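Long-range contacts in nicking enzyme (Staphylococcus aureus, PDB 4HTE), which probably nicks plasmid DNA at the origin of transfer to start conjugative spread of resistance plasmids, the chain here being its helical C-terminal domain: residues 26-31 with 82-87; 93-98 with 114-119; 167-172 with 202-207; 177-182 with 195-200. One frame throughout, in Å; residues are numbered along the deposited sequence.

Interaction 1: residues 26-31 with 82-87; sequences TTLKNM and ESINEV
Leu-28 and Ile-84 sit where two helical segments, 26-31 and 82-87, pass each other nearly antiparallel, their directions 151° apart and their axes 10.0 Å from one another at closest approach. Ile-84 is the centre of the apolar packing because its two branches serve different partners. Its chi1 of -73° sets CG1 anti to the carbonyl carbon, which leaves CG2 anti to the backbone N, where it meets Leu-28 CD2 at 3.9 Å. The longer branch, CG1 and CD1, runs past the side chain of selenomethionine Met-31 in the opposite direction, lying against its CB and CG. One turn further on, Val-87 continues the same face: its CG1 is 4.3 Å from Leu-28 CG, while its CG2 reaches the methyl CG2 of Thr-27 at 4.4 Å. The hydroxyls of the interface bond within their own helices, Thr-27 OG1 with Ser-23 O and Ser-83 OG with Lys-80 O, so the meeting between the segments is one of hydrocarbon. Met-20, from the loop ahead of helix 22-35, touches both Leu-28 and Val-87. Leu-35 of that helix and Val-39 of the following loop close on Ile-84, which seats helix 22-35 against the long helix 64-99.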
loop_
_atom_site.group_PDB
_atom_site.type_symbol
_atom_site.label_atom_id
_atom_site.label_comp_id
_atom_site.label_asym_id
_atom_site.label_seq_id
_atom_site.Cartn_x
_atom_site.Cartn_y
_atom_site.Cartn_z
ATOM N N THR A 26 -2.974 18.294 28.307
ATOM C CA THR A 26 -1.691 18.984 28.311
ATOM C C THR A 26 -0.610 18.090 27.717
ATOM O O THR A 26 0.300 18.569 27.044
ATOM C CB THR A 26 -1.276 19.412 29.737
ATOM O OG1 THR A 26 -2.377 20.050 30.396
ATOM C CG2 THR A 26 -0.107 20.386 29.690
ATOM N N THR A 27 -0.724 16.788 27.959
ATOM C CA THR A 27 0.248 15.826 27.450
ATOM C C THR A 27 0.350 15.898 25.927
ATOM O O THR A 27 1.443 16.055 25.381
ATOM C CB THR A 27 -0.116 14.386 27.862
ATOM O OG1 THR A 27 -0.041 14.258 29.288
ATOM C CG2 THR A 27 0.838 13.389 27.223
ATOM N N LEU A 28 -0.789 15.778 25.251
ATOM C CA LEU A 28 -0.836 15.870 23.794
ATOM C C LEU A 28 -0.147 17.135 23.298
ATOM O O LEU A 28 0.623 17.098 22.338
ATOM C CB LEU A 28 -2.285 15.858 23.302
ATOM C CG LEU A 28 -3.080 14.563 23.490
ATOM C CD1 LEU A 28 -4.489 14.728 22.934
ATOM C CD2 LEU A 28 -2.377 13.388 22.829
ATOM N N LYS A 29 -0.432 18.256 23.952
ATOM C CA LYS A 29 0.166 19.527 23.572
ATOM C C LYS A 29 1.686 19.466 23.693
ATOM O O LYS A 29 2.401 19.724 22.724
ATOM C CB LYS A 29 -0.387 20.660 24.438
ATOM N N ASN A 30 2.174 19.115 24.879
ATOM C CA ASN A 30 3.611 19.046 25.126
ATOM C C ASN A 30 4.298 18.126 24.131
ATOM O O ASN A 30 5.360 18.449 23.600
ATOM C CB ASN A 30 3.897 18.539 26.539
ATOM C CG ASN A 30 3.051 19.223 27.591
ATOM O OD1 ASN A 30 2.516 18.569 28.487
ATOM N ND2 ASN A 30 2.917 20.541 27.487
HETATM N N MSE A 31 3.681 16.975 23.886
HETATM C CA MSE A 31 4.263 15.954 23.021
HETATM C C MSE A 31 4.440 16.450 21.589
HETATM O O MSE A 31 5.548 16.433 21.058
HETATM C CB MSE A 31 3.397 14.695 23.027
HETATM C CG MSE A 31 4.152 13.432 23.403
HETATM SE SE MSE A 31 5.143 13.612 25.072
HETATM C CE MSE A 31 4.744 11.871 25.834
ATOM N N GLU A 82 3.605 5.977 22.885
ATOM C CA GLU A 82 2.822 5.144 23.788
ATOM C C GLU A 82 2.034 6.001 24.769
ATOM O O GLU A 82 0.811 5.895 24.851
ATOM C CB GLU A 82 3.724 4.168 24.548
ATOM C CG GLU A 82 2.975 3.282 25.540
ATOM C CD GLU A 82 1.868 2.472 24.887
ATOM O OE1 GLU A 82 2.053 2.030 23.731
ATOM O OE2 GLU A 82 0.812 2.279 25.529
ATOM N N SER A 83 2.735 6.854 25.507
ATOM C CA SER A 83 2.086 7.718 26.486
ATOM C C SER A 83 1.021 8.586 25.818
ATOM O O SER A 83 0.102 9.073 26.476
ATOM C CB SER A 83 3.119 8.587 27.205
ATOM O OG SER A 83 3.853 9.374 26.287
ATOM N N ILE A 84 1.155 8.780 24.509
ATOM C CA ILE A 84 0.115 9.438 23.728
ATOM C C ILE A 84 -1.029 8.461 23.482
ATOM O O ILE A 84 -2.198 8.845 23.471
ATOM C CB ILE A 84 0.649 9.942 22.371
ATOM C CG1 ILE A 84 1.540 11.171 22.571
ATOM C CG2 ILE A 84 -0.506 10.273 21.432
ATOM C CD1 ILE A 84 2.094 11.746 21.279
ATOM N N ASN A 85 -0.681 7.195 23.277
ATOM C CA ASN A 85 -1.673 6.152 23.046
ATOM C C ASN A 85 -2.533 5.905 24.285
ATOM O O ASN A 85 -3.746 5.722 24.181
ATOM C CB ASN A 85 -0.981 4.854 22.620
ATOM C CG ASN A 85 -1.948 3.837 22.045
ATOM O OD1 ASN A 85 -2.796 4.168 21.216
ATOM N ND2 ASN A 85 -1.826 2.589 22.486
ATOM N N GLU A 86 -1.897 5.899 25.455
ATOM C CA GLU A 86 -2.600 5.691 26.719
ATOM C C GLU A 86 -3.699 6.732 26.880
ATOM O O GLU A 86 -4.783 6.436 27.384
ATOM C CB GLU A 86 -1.623 5.779 27.895
ATOM C CG GLU A 86 -0.585 4.664 27.930
ATOM C CD GLU A 86 0.481 4.884 28.989
ATOM O OE1 GLU A 86 0.443 5.933 29.668
ATOM O OE2 GLU A 86 1.358 4.006 29.144
ATOM N N VAL A 87 -3.407 7.953 26.446
ATOM C CA VAL A 87 -4.371 9.041 26.500
ATOM C C VAL A 87 -5.578 8.738 25.623
ATOM O O VAL A 87 -6.725 8.888 26.051
ATOM C CB VAL A 87 -3.745 10.361 26.024
ATOM C CG1 VAL A 87 -4.815 11.430 25.875
ATOM C CG2 VAL A 87 -2.663 10.812 26.988
#

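Interaction 2: residues 93-98 with 114-119; sequences GIFFDK and FITRTI
Phe-95 and Thr-116 stand where helix 64-99 and helix 109-122 cross steeply: the short segments make an angle of 77°, and their axes come within 9.8 Å. Phe-95 is the first residue along 93-98 to make a substantial contact. Its CG is anti to the backbone N (chi1 176°), and its side chain slides past that of Thr-116 in the opposite direction. CB and CG of Phe-95 lie beside both Thr-116 branches, CB being 3.9 Å from the methyl CG2, while the CA of Thr-116 sits over one face of the ring. The far end of the same ring extends to the next turn of the partner helix, where Phe-95 CZ is 3.8 Å from Ile-119 CG2 and the two side chains cross at about a right angle. Phe-96 follows and presents its ring edge instead. Near its plane lie Thr-116 OG1, 3.8 Å from Phe-96 CE1, and, more distantly, Ile-115 CD1. Thr-116 OG1 thus touches both aromatic side chains, while Ile-115 and Ile-119 extend the interface to Ile-135 of helix 130-152 and to Leu-126. The Thr-116 hydroxyl is hydrogen-bonded to Lys-112 O one turn back in its own helix. This buried polar atom therefore has a partner without help from helix 64-99, and the joint between the helices rests on van der Waals packing of two phenyl rings against beta-branched residues.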
loop_
_atom_site.group_PDB
_atom_site.type_symbol
_atom_site.label_atom_id
_atom_site.label_comp_id
_atom_site.label_asym_id
_atom_site.label_seq_id
_atom_site.Cartn_x
_atom_site.Cartn_y
_atom_site.Cartn_z
ATOM N N GLY A 93 -12.477 4.571 25.430
ATOM C CA GLY A 93 -13.247 3.751 26.348
ATOM C C GLY A 93 -14.448 4.506 26.882
ATOM O O GLY A 93 -15.577 4.023 26.809
ATOM N N ILE A 94 -14.200 5.699 27.414
ATOM C CA ILE A 94 -15.269 6.546 27.928
ATOM C C ILE A 94 -16.271 6.830 26.819
ATOM O O ILE A 94 -17.476 6.664 26.997
ATOM C CB ILE A 94 -14.735 7.897 28.453
ATOM C CG1 ILE A 94 -13.721 7.687 29.583
ATOM C CG2 ILE A 94 -15.889 8.766 28.943
ATOM C CD1 ILE A 94 -13.032 8.963 30.034
ATOM N N PHE A 95 -15.755 7.257 25.671
ATOM C CA PHE A 95 -16.591 7.621 24.536
ATOM C C PHE A 95 -17.587 6.523 24.181
ATOM O O PHE A 95 -18.752 6.800 23.896
ATOM C CB PHE A 95 -15.721 7.932 23.318
ATOM C CG PHE A 95 -16.506 8.224 22.074
ATOM C CD1 PHE A 95 -16.954 7.194 21.263
ATOM C CD2 PHE A 95 -16.799 9.529 21.715
ATOM C CE1 PHE A 95 -17.678 7.459 20.119
ATOM C CE2 PHE A 95 -17.523 9.800 20.572
ATOM C CZ PHE A 95 -17.962 8.763 19.772
ATOM N N PHE A 96 -17.127 5.277 24.201
ATOM C CA PHE A 96 -17.967 4.149 23.808
ATOM C C PHE A 96 -19.051 3.852 24.839
ATOM O O PHE A 96 -20.223 3.725 24.491
ATOM C CB PHE A 96 -17.116 2.905 23.557
ATOM C CG PHE A 96 -16.737 2.717 22.117
ATOM C CD1 PHE A 96 -15.674 3.414 21.566
ATOM C CD2 PHE A 96 -17.451 1.847 21.309
ATOM C CE1 PHE A 96 -15.329 3.245 20.238
ATOM C CE2 PHE A 96 -17.110 1.673 19.981
ATOM C CZ PHE A 96 -16.048 2.373 19.445
ATOM N N ASP A 97 -18.661 3.737 26.103
ATOM C CA ASP A 97 -19.628 3.500 27.168
ATOM C C ASP A 97 -20.742 4.540 27.099
ATOM O O ASP A 97 -21.915 4.225 27.297
ATOM C CB ASP A 97 -18.950 3.558 28.538
ATOM C CG ASP A 97 -17.795 2.582 28.660
ATOM O OD1 ASP A 97 -17.783 1.574 27.922
ATOM O OD2 ASP A 97 -16.898 2.821 29.499
ATOM N N LYS A 98 -20.364 5.779 26.805
ATOM C CA LYS A 98 -21.301 6.897 26.800
ATOM C C LYS A 98 -22.201 6.902 25.566
ATOM O O LYS A 98 -23.392 7.199 25.662
ATOM C CB LYS A 98 -20.534 8.220 26.872
ATOM C CG LYS A 98 -19.627 8.360 28.087
ATOM C CD LYS A 98 -20.144 9.412 29.057
ATOM C CE LYS A 98 -19.059 9.850 30.028
ATOM N NZ LYS A 98 -19.429 11.081 30.779
ATOM N N PHE A 114 -9.325 4.954 16.859
ATOM C CA PHE A 114 -9.488 5.525 15.527
ATOM C C PHE A 114 -10.894 6.084 15.355
ATOM O O PHE A 114 -11.071 7.225 14.930
ATOM C CB PHE A 114 -9.210 4.472 14.453
ATOM C CG PHE A 114 -9.206 5.021 13.052
ATOM C CD1 PHE A 114 -8.095 5.685 12.557
ATOM C CD2 PHE A 114 -10.310 4.867 12.227
ATOM C CE1 PHE A 114 -8.086 6.191 11.269
ATOM C CE2 PHE A 114 -10.304 5.370 10.936
ATOM C CZ PHE A 114 -9.191 6.032 10.459
ATOM N N ILE A 115 -11.893 5.276 15.695
ATOM C CA ILE A 115 -13.285 5.677 15.553
ATOM C C ILE A 115 -13.601 6.865 16.452
ATOM O O ILE A 115 -14.195 7.847 16.012
ATOM C CB ILE A 115 -14.237 4.519 15.898
ATOM C CG1 ILE A 115 -13.984 3.338 14.957
ATOM C CG2 ILE A 115 -15.684 4.980 15.811
ATOM C CD1 ILE A 115 -14.969 2.203 15.098
ATOM N N THR A 116 -13.195 6.765 17.711
ATOM C CA THR A 116 -13.418 7.827 18.682
ATOM C C THR A 116 -12.911 9.161 18.150
ATOM O O THR A 116 -13.622 10.163 18.181
ATOM C CB THR A 116 -12.699 7.526 20.010
ATOM O OG1 THR A 116 -13.334 6.418 20.660
ATOM C CG2 THR A 116 -12.734 8.741 20.934
ATOM N N ARG A 117 -11.678 9.159 17.658
ATOM C CA ARG A 117 -11.020 10.382 17.219
ATOM C C ARG A 117 -11.637 10.956 15.949
ATOM O O ARG A 117 -11.657 12.171 15.754
ATOM C CB ARG A 117 -9.537 10.107 16.993
ATOM C CG ARG A 117 -8.787 9.761 18.266
ATOM C CD ARG A 117 -8.657 10.973 19.171
ATOM N NE ARG A 117 -7.874 12.027 18.536
ATOM C CZ ARG A 117 -7.637 13.218 19.072
ATOM N NH1 ARG A 117 -8.125 13.532 20.265
ATOM N NH2 ARG A 117 -6.906 14.103 18.409
ATOM N N THR A 118 -12.137 10.081 15.086
ATOM C CA THR A 118 -12.712 10.514 13.821
ATOM C C THR A 118 -14.070 11.171 14.047
ATOM O O THR A 118 -14.394 12.174 13.415
ATOM C CB THR A 118 -12.871 9.336 12.845
ATOM O OG1 THR A 118 -12.200 8.185 13.370
ATOM C CG2 THR A 118 -12.280 9.683 11.486
ATOM N N ILE A 119 -14.857 10.604 14.957
ATOM C CA ILE A 119 -16.181 11.139 15.261
ATOM C C ILE A 119 -16.100 12.555 15.824
ATOM O O ILE A 119 -16.966 13.387 15.554
ATOM C CB ILE A 119 -16.925 10.262 16.282
ATOM C CG1 ILE A 119 -17.220 8.880 15.695
ATOM C CG2 ILE A 119 -18.219 10.936 16.710
ATOM C CD1 ILE A 119 -18.498 8.806 14.883
#

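Interaction 3: residues 167-172 with 202-207; sequences NFFADK and DYYTNK
Phe-169 and Lys-207 pack across an antiparallel helix pair, helix 159-179 against helix 198-227, whose short segments approach to 9.0 Å between axes. The lysine chain reads as a series of ring contacts. Its CB makes a CH-pi contact over the middle of the Phe-169 face, 3.9 Å from the ring centroid and 11° off the normal. CG comes next, 3.9 Å from Phe-169 CE1, and also lies over the face of Tyr-203 one turn back in its own helix. The chain bends at chi2 and chi3, and CE comes back to the ring, nearest the atom CZ. NZ at the tip forms a long, weak ion pair with Asp-53 OD2 of helix 41-58. Phe-168 CD2 covers the opposite face of the Phe-169 ring, so that ring is sandwiched, and Tyr-204 meets its edge, CD1 of each ring being 3.7 Å apart; these two side chains cross at about a right angle. Tyr-204 takes part in a second CH-pi contact, this time with a lysine of the other helix. There Lys-172 CB stands 3.8 Å from the centroid of the Tyr-204 ring and only 3° from its normal, and Lys-172 CD lies 4.0 Å from Tyr-204 OH.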
loop_
_atom_site.group_PDB
_atom_site.type_symbol
_atom_site.label_atom_id
_atom_site.label_comp_id
_atom_site.label_asym_id
_atom_site.label_seq_id
_atom_site.Cartn_x
_atom_site.Cartn_y
_atom_site.Cartn_z
ATOM N N ASN A 167 13.463 -9.569 -3.714
ATOM C CA ASN A 167 14.480 -10.160 -4.568
ATOM C C ASN A 167 15.739 -9.311 -4.547
ATOM O O ASN A 167 16.852 -9.832 -4.592
ATOM C CB ASN A 167 13.964 -10.311 -5.999
ATOM C CG ASN A 167 12.885 -11.371 -6.118
ATOM O OD1 ASN A 167 12.484 -11.978 -5.124
ATOM N ND2 ASN A 167 12.403 -11.592 -7.335
ATOM N N PHE A 168 15.557 -7.997 -4.475
ATOM C CA PHE A 168 16.684 -7.082 -4.381
ATOM C C PHE A 168 17.524 -7.414 -3.153
ATOM O O PHE A 168 18.753 -7.363 -3.199
ATOM C CB PHE A 168 16.192 -5.634 -4.314
ATOM C CG PHE A 168 17.257 -4.644 -3.927
ATOM C CD1 PHE A 168 18.016 -4.006 -4.892
ATOM C CD2 PHE A 168 17.493 -4.351 -2.593
ATOM C CE1 PHE A 168 18.994 -3.093 -4.534
ATOM C CE2 PHE A 168 18.469 -3.439 -2.229
ATOM C CZ PHE A 168 19.219 -2.810 -3.201
ATOM N N PHE A 169 16.855 -7.766 -2.059
ATOM C CA PHE A 169 17.547 -8.075 -0.813
ATOM C C PHE A 169 17.982 -9.536 -0.748
ATOM O O PHE A 169 18.994 -9.861 -0.128
ATOM C CB PHE A 169 16.672 -7.720 0.389
ATOM C CG PHE A 169 16.656 -6.253 0.703
ATOM C CD1 PHE A 169 17.763 -5.644 1.272
ATOM C CD2 PHE A 169 15.541 -5.484 0.426
ATOM C CE1 PHE A 169 17.758 -4.293 1.559
ATOM C CE2 PHE A 169 15.528 -4.130 0.714
ATOM C CZ PHE A 169 16.638 -3.535 1.281
ATOM N N ALA A 170 17.220 -10.413 -1.391
ATOM C CA ALA A 170 17.603 -11.815 -1.485
ATOM C C ALA A 170 18.950 -11.904 -2.191
ATOM O O ALA A 170 19.829 -12.666 -1.788
ATOM C CB ALA A 170 16.553 -12.605 -2.244
ATOM N N ASP A 171 19.103 -11.113 -3.246
ATOM C CA ASP A 171 20.351 -11.063 -3.990
ATOM C C ASP A 171 21.462 -10.486 -3.123
ATOM O O ASP A 171 22.577 -11.005 -3.100
ATOM C CB ASP A 171 20.183 -10.220 -5.253
ATOM C CG ASP A 171 21.451 -10.153 -6.077
ATOM O OD1 ASP A 171 22.237 -9.199 -5.893
ATOM O OD2 ASP A 171 21.665 -11.062 -6.907
ATOM N N LYS A 172 21.152 -9.406 -2.414
ATOM C CA LYS A 172 22.112 -8.784 -1.513
ATOM C C LYS A 172 22.641 -9.809 -0.523
ATOM O O LYS A 172 23.807 -9.763 -0.133
ATOM C CB LYS A 172 21.458 -7.631 -0.755
ATOM C CG LYS A 172 21.158 -6.423 -1.618
ATOM C CD LYS A 172 22.261 -5.386 -1.522
ATOM C CE LYS A 172 22.677 -4.890 -2.893
ATOM N NZ LYS A 172 23.714 -3.830 -2.791
ATOM N N ASP A 202 22.333 -9.739 8.849
ATOM C CA ASP A 202 21.074 -9.763 9.584
ATOM C C ASP A 202 20.092 -8.732 9.036
ATOM O O ASP A 202 18.902 -9.011 8.891
ATOM C CB ASP A 202 21.323 -9.513 11.071
ATOM C CG ASP A 202 22.002 -10.684 11.748
ATOM O OD1 ASP A 202 21.717 -11.838 11.362
ATOM O OD2 ASP A 202 22.822 -10.451 12.661
ATOM N N TYR A 203 20.596 -7.543 8.731
ATOM C CA TYR A 203 19.773 -6.494 8.149
ATOM C C TYR A 203 18.997 -7.052 6.959
ATOM O O TYR A 203 17.769 -7.025 6.944
ATOM C CB TYR A 203 20.649 -5.314 7.722
ATOM C CG TYR A 203 19.879 -4.127 7.189
ATOM C CD1 TYR A 203 19.058 -3.376 8.021
ATOM C CD2 TYR A 203 19.986 -3.748 5.858
ATOM C CE1 TYR A 203 18.354 -2.286 7.538
ATOM C CE2 TYR A 203 19.288 -2.660 5.366
ATOM C CZ TYR A 203 18.474 -1.931 6.208
ATOM O OH TYR A 203 17.780 -0.847 5.722
ATOM N N TYR A 204 19.719 -7.576 5.974
ATOM C CA TYR A 204 19.095 -8.159 4.791
ATOM C C TYR A 204 18.089 -9.232 5.193
ATOM O O TYR A 204 16.954 -9.246 4.717
ATOM C CB TYR A 204 20.159 -8.762 3.867
ATOM C CG TYR A 204 21.201 -7.774 3.386
ATOM C CD1 TYR A 204 20.879 -6.439 3.171
ATOM C CD2 TYR A 204 22.511 -8.175 3.150
ATOM C CE1 TYR A 204 21.828 -5.533 2.734
ATOM C CE2 TYR A 204 23.468 -7.274 2.713
ATOM C CZ TYR A 204 23.120 -5.956 2.507
ATOM O OH TYR A 204 24.067 -5.055 2.073
ATOM N N THR A 205 18.511 -10.129 6.076
ATOM C CA THR A 205 17.662 -11.230 6.497
ATOM C C THR A 205 16.334 -10.696 7.019
ATOM O O THR A 205 15.271 -11.231 6.708
ATOM C CB THR A 205 18.339 -12.065 7.593
ATOM O OG1 THR A 205 19.748 -12.129 7.344
ATOM C CG2 THR A 205 17.767 -13.469 7.615
ATOM N N ASN A 206 16.403 -9.629 7.807
ATOM C CA ASN A 206 15.209 -9.031 8.383
ATOM C C ASN A 206 14.333 -8.417 7.298
ATOM O O ASN A 206 13.115 -8.587 7.301
ATOM C CB ASN A 206 15.592 -7.971 9.416
ATOM C CG ASN A 206 14.431 -7.582 10.310
ATOM O OD1 ASN A 206 13.824 -6.524 10.136
ATOM N ND2 ASN A 206 14.112 -8.441 11.272
ATOM N N LYS A 207 14.963 -7.710 6.364
ATOM C CA LYS A 207 14.241 -7.089 5.260
ATOM C C LYS A 207 13.421 -8.121 4.496
ATOM O O LYS A 207 12.354 -7.807 3.971
ATOM C CB LYS A 207 15.207 -6.383 4.299
ATOM C CG LYS A 207 15.959 -5.203 4.906
ATOM C CD LYS A 207 15.031 -4.059 5.280
ATOM C CE LYS A 207 14.972 -3.007 4.190
ATOM N NZ LYS A 207 14.141 -1.845 4.603
#

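Interaction 4: residues 177-182 with 195-200; sequences LEKNNL and MEDSLK
Asn-180 and Asp-197 join the end of helix 159-179 to the residues leading into helix 198-227, at a point where a Schellman motif closes the first helix. In that motif Leu-182 N bonds to Leu-177 O and Asn-181 N to Glu-178 O, Asn-181 having the positive phi of the C-prime position. The tight part of the contact gathers around one buried carboxylate oxygen, Asp-197 OD2. Asn-180 ND2 donates to it over 3.1 Å in a bond of 159°, with OD2 lying close to the amide plane. The donor comes to the anti side of the carboxylate, whose plane stands 88° from that of the amide. The same ND2 is also hydrogen-bonded to Ile-176 O, so this amide nitrogen bridges the last turns of helix 159-179 and the carboxylate of Asp-197. Lys-179 adds a salt bridge to OD2, its NZ 3.5 Å away; CG is anti to the backbone N, chi1 169°, and the chain beyond it is extended and crosses Asp-197 at about a right angle. Together the ammonium and the amide N-H would be expected to favour the charged form of Asp-197. The other side is looser and more exposed. The bent chain of selenomethionine Met-195 slides past Asn-180 with its CG 4.1 Å from Asn-180 OD1, then meets Leu-182 tip to tip, SE to CD1 being 4.1 Å.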
loop_
_atom_site.group_PDB
_atom_site.type_symbol
_atom_site.label_atom_id
_atom_site.label_comp_id
_atom_site.label_asym_id
_atom_site.label_seq_id
_atom_site.Cartn_x
_atom_site.Cartn_y
_atom_site.Cartn_z
ATOM N N LEU A 177 26.956 -13.396 1.359
ATOM C CA LEU A 177 27.263 -14.709 1.918
ATOM C C LEU A 177 28.406 -15.374 1.159
ATOM O O LEU A 177 29.313 -15.946 1.761
ATOM C CB LEU A 177 26.025 -15.607 1.894
ATOM C CG LEU A 177 24.882 -15.219 2.836
ATOM C CD1 LEU A 177 23.759 -16.241 2.763
ATOM C CD2 LEU A 177 25.374 -15.069 4.262
ATOM N N GLU A 178 28.358 -15.301 -0.167
ATOM C CA GLU A 178 29.440 -15.823 -0.991
ATOM C C GLU A 178 30.739 -15.100 -0.663
ATOM O O GLU A 178 31.797 -15.721 -0.566
ATOM C CB GLU A 178 29.116 -15.666 -2.477
ATOM C CG GLU A 178 28.049 -16.621 -2.981
ATOM C CD GLU A 178 27.816 -16.498 -4.474
ATOM O OE1 GLU A 178 28.625 -15.827 -5.150
ATOM O OE2 GLU A 178 26.823 -17.070 -4.974
ATOM N N LYS A 179 30.654 -13.786 -0.489
ATOM C CA LYS A 179 31.821 -12.981 -0.150
ATOM C C LYS A 179 32.539 -13.518 1.086
ATOM O O LYS A 179 33.768 -13.482 1.161
ATOM C CB LYS A 179 31.412 -11.527 0.083
ATOM C CG LYS A 179 32.507 -10.673 0.697
ATOM C CD LYS A 179 32.043 -9.244 0.929
ATOM C CE LYS A 179 33.039 -8.466 1.778
ATOM N NZ LYS A 179 32.607 -7.058 2.017
ATOM N N ASN A 180 31.773 -14.006 2.055
ATOM C CA ASN A 180 32.345 -14.521 3.294
ATOM C C ASN A 180 32.383 -16.045 3.327
ATOM O O ASN A 180 32.744 -16.640 4.343
ATOM C CB ASN A 180 31.555 -14.001 4.494
ATOM C CG ASN A 180 31.662 -12.499 4.653
ATOM O OD1 ASN A 180 32.452 -12.000 5.455
ATOM N ND2 ASN A 180 30.868 -11.766 3.883
ATOM N N ASN A 181 32.013 -16.670 2.214
ATOM C CA ASN A 181 31.987 -18.125 2.113
ATOM C C ASN A 181 31.045 -18.755 3.140
ATOM O O ASN A 181 31.271 -19.877 3.595
ATOM C CB ASN A 181 33.399 -18.698 2.266
ATOM C CG ASN A 181 34.334 -18.245 1.159
ATOM O OD1 ASN A 181 33.993 -18.315 -0.022
ATOM N ND2 ASN A 181 35.514 -17.765 1.537
ATOM N N LEU A 182 29.987 -18.030 3.493
ATOM C CA LEU A 182 29.003 -18.518 4.454
ATOM C C LEU A 182 27.765 -19.040 3.739
ATOM O O LEU A 182 27.366 -18.515 2.701
ATOM C CB LEU A 182 28.610 -17.408 5.432
ATOM C CG LEU A 182 29.772 -16.694 6.128
ATOM C CD1 LEU A 182 29.254 -15.702 7.154
ATOM C CD2 LEU A 182 30.720 -17.688 6.781
HETATM N N MSE A 195 31.831 -11.109 12.616
HETATM C CA MSE A 195 32.354 -10.555 11.371
HETATM C C MSE A 195 31.938 -9.101 11.194
HETATM O O MSE A 195 31.070 -8.604 11.910
HETATM C CB MSE A 195 31.857 -11.374 10.183
HETATM C CG MSE A 195 32.922 -12.248 9.555
HETATM SE SE MSE A 195 32.352 -14.100 9.340
HETATM C CE MSE A 195 32.317 -14.606 11.226
ATOM N N GLU A 196 32.560 -8.424 10.235
ATOM C CA GLU A 196 32.223 -7.038 9.946
ATOM C C GLU A 196 30.873 -6.952 9.250
ATOM O O GLU A 196 30.131 -5.987 9.430
ATOM C CB GLU A 196 33.292 -6.398 9.064
ATOM C CG GLU A 196 34.674 -6.371 9.683
ATOM C CD GLU A 196 35.649 -5.539 8.874
ATOM O OE1 GLU A 196 35.271 -5.083 7.774
ATOM O OE2 GLU A 196 36.794 -5.342 9.336
ATOM N N ASP A 197 30.559 -7.971 8.455
ATOM C CA ASP A 197 29.347 -7.961 7.646
ATOM C C ASP A 197 28.125 -8.504 8.384
ATOM O O ASP A 197 27.002 -8.353 7.907
ATOM C CB ASP A 197 29.563 -8.769 6.366
ATOM C CG ASP A 197 30.545 -8.110 5.418
ATOM O OD1 ASP A 197 30.564 -6.864 5.345
ATOM O OD2 ASP A 197 31.297 -8.842 4.741
ATOM N N SER A 198 28.340 -9.128 9.538
ATOM C CA SER A 198 27.249 -9.723 10.307
ATOM C C SER A 198 26.008 -8.837 10.338
ATOM O O SER A 198 24.924 -9.251 9.929
ATOM C CB SER A 198 27.693 -9.979 11.744
ATOM O OG SER A 198 29.102 -9.998 11.858
ATOM N N LEU A 199 26.172 -7.619 10.841
ATOM C CA LEU A 199 25.058 -6.692 10.968
ATOM C C LEU A 199 24.339 -6.511 9.637
ATOM O O LEU A 199 23.113 -6.416 9.595
ATOM C CB LEU A 199 25.546 -5.342 11.494
ATOM C CG LEU A 199 26.183 -5.383 12.885
ATOM C CD1 LEU A 199 26.564 -3.985 13.344
ATOM C CD2 LEU A 199 25.247 -6.040 13.889
ATOM N N LYS A 200 25.101 -6.462 8.550
ATOM C CA LYS A 200 24.510 -6.355 7.225
ATOM C C LYS A 200 23.778 -7.642 6.871
ATOM O O LYS A 200 22.686 -7.613 6.312
ATOM C CB LYS A 200 25.585 -6.051 6.180
ATOM C CG LYS A 200 26.239 -4.692 6.360
ATOM C CD LYS A 200 27.509 -4.552 5.533
ATOM C CE LYS A 200 27.321 -3.600 4.362
ATOM N NZ LYS A 200 28.622 -3.043 3.897
#

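In the fold
The four contacts fall into two pairs along the chain. Interactions 1 and 2 come first and share the long helix 64-99, their centres about 17 Å apart; all their segments belong to the middle helical domain of the C-terminal part. Interactions 3 and 4 follow, about 12 Å apart between centres, and both join helix 159-179 to helix 198-227 or its lead-in: interaction 4 lies near the turn of this antiparallel pair, and interaction 3 holds it further along. Between the pairs, centres are about 36 to 51 Å apart. All four lie away from the calcium-binding residues Asp-320 and Asp-328; interactions 1 to 3 pack helix on helix, whereas interaction 4 joins a helix end to a loop.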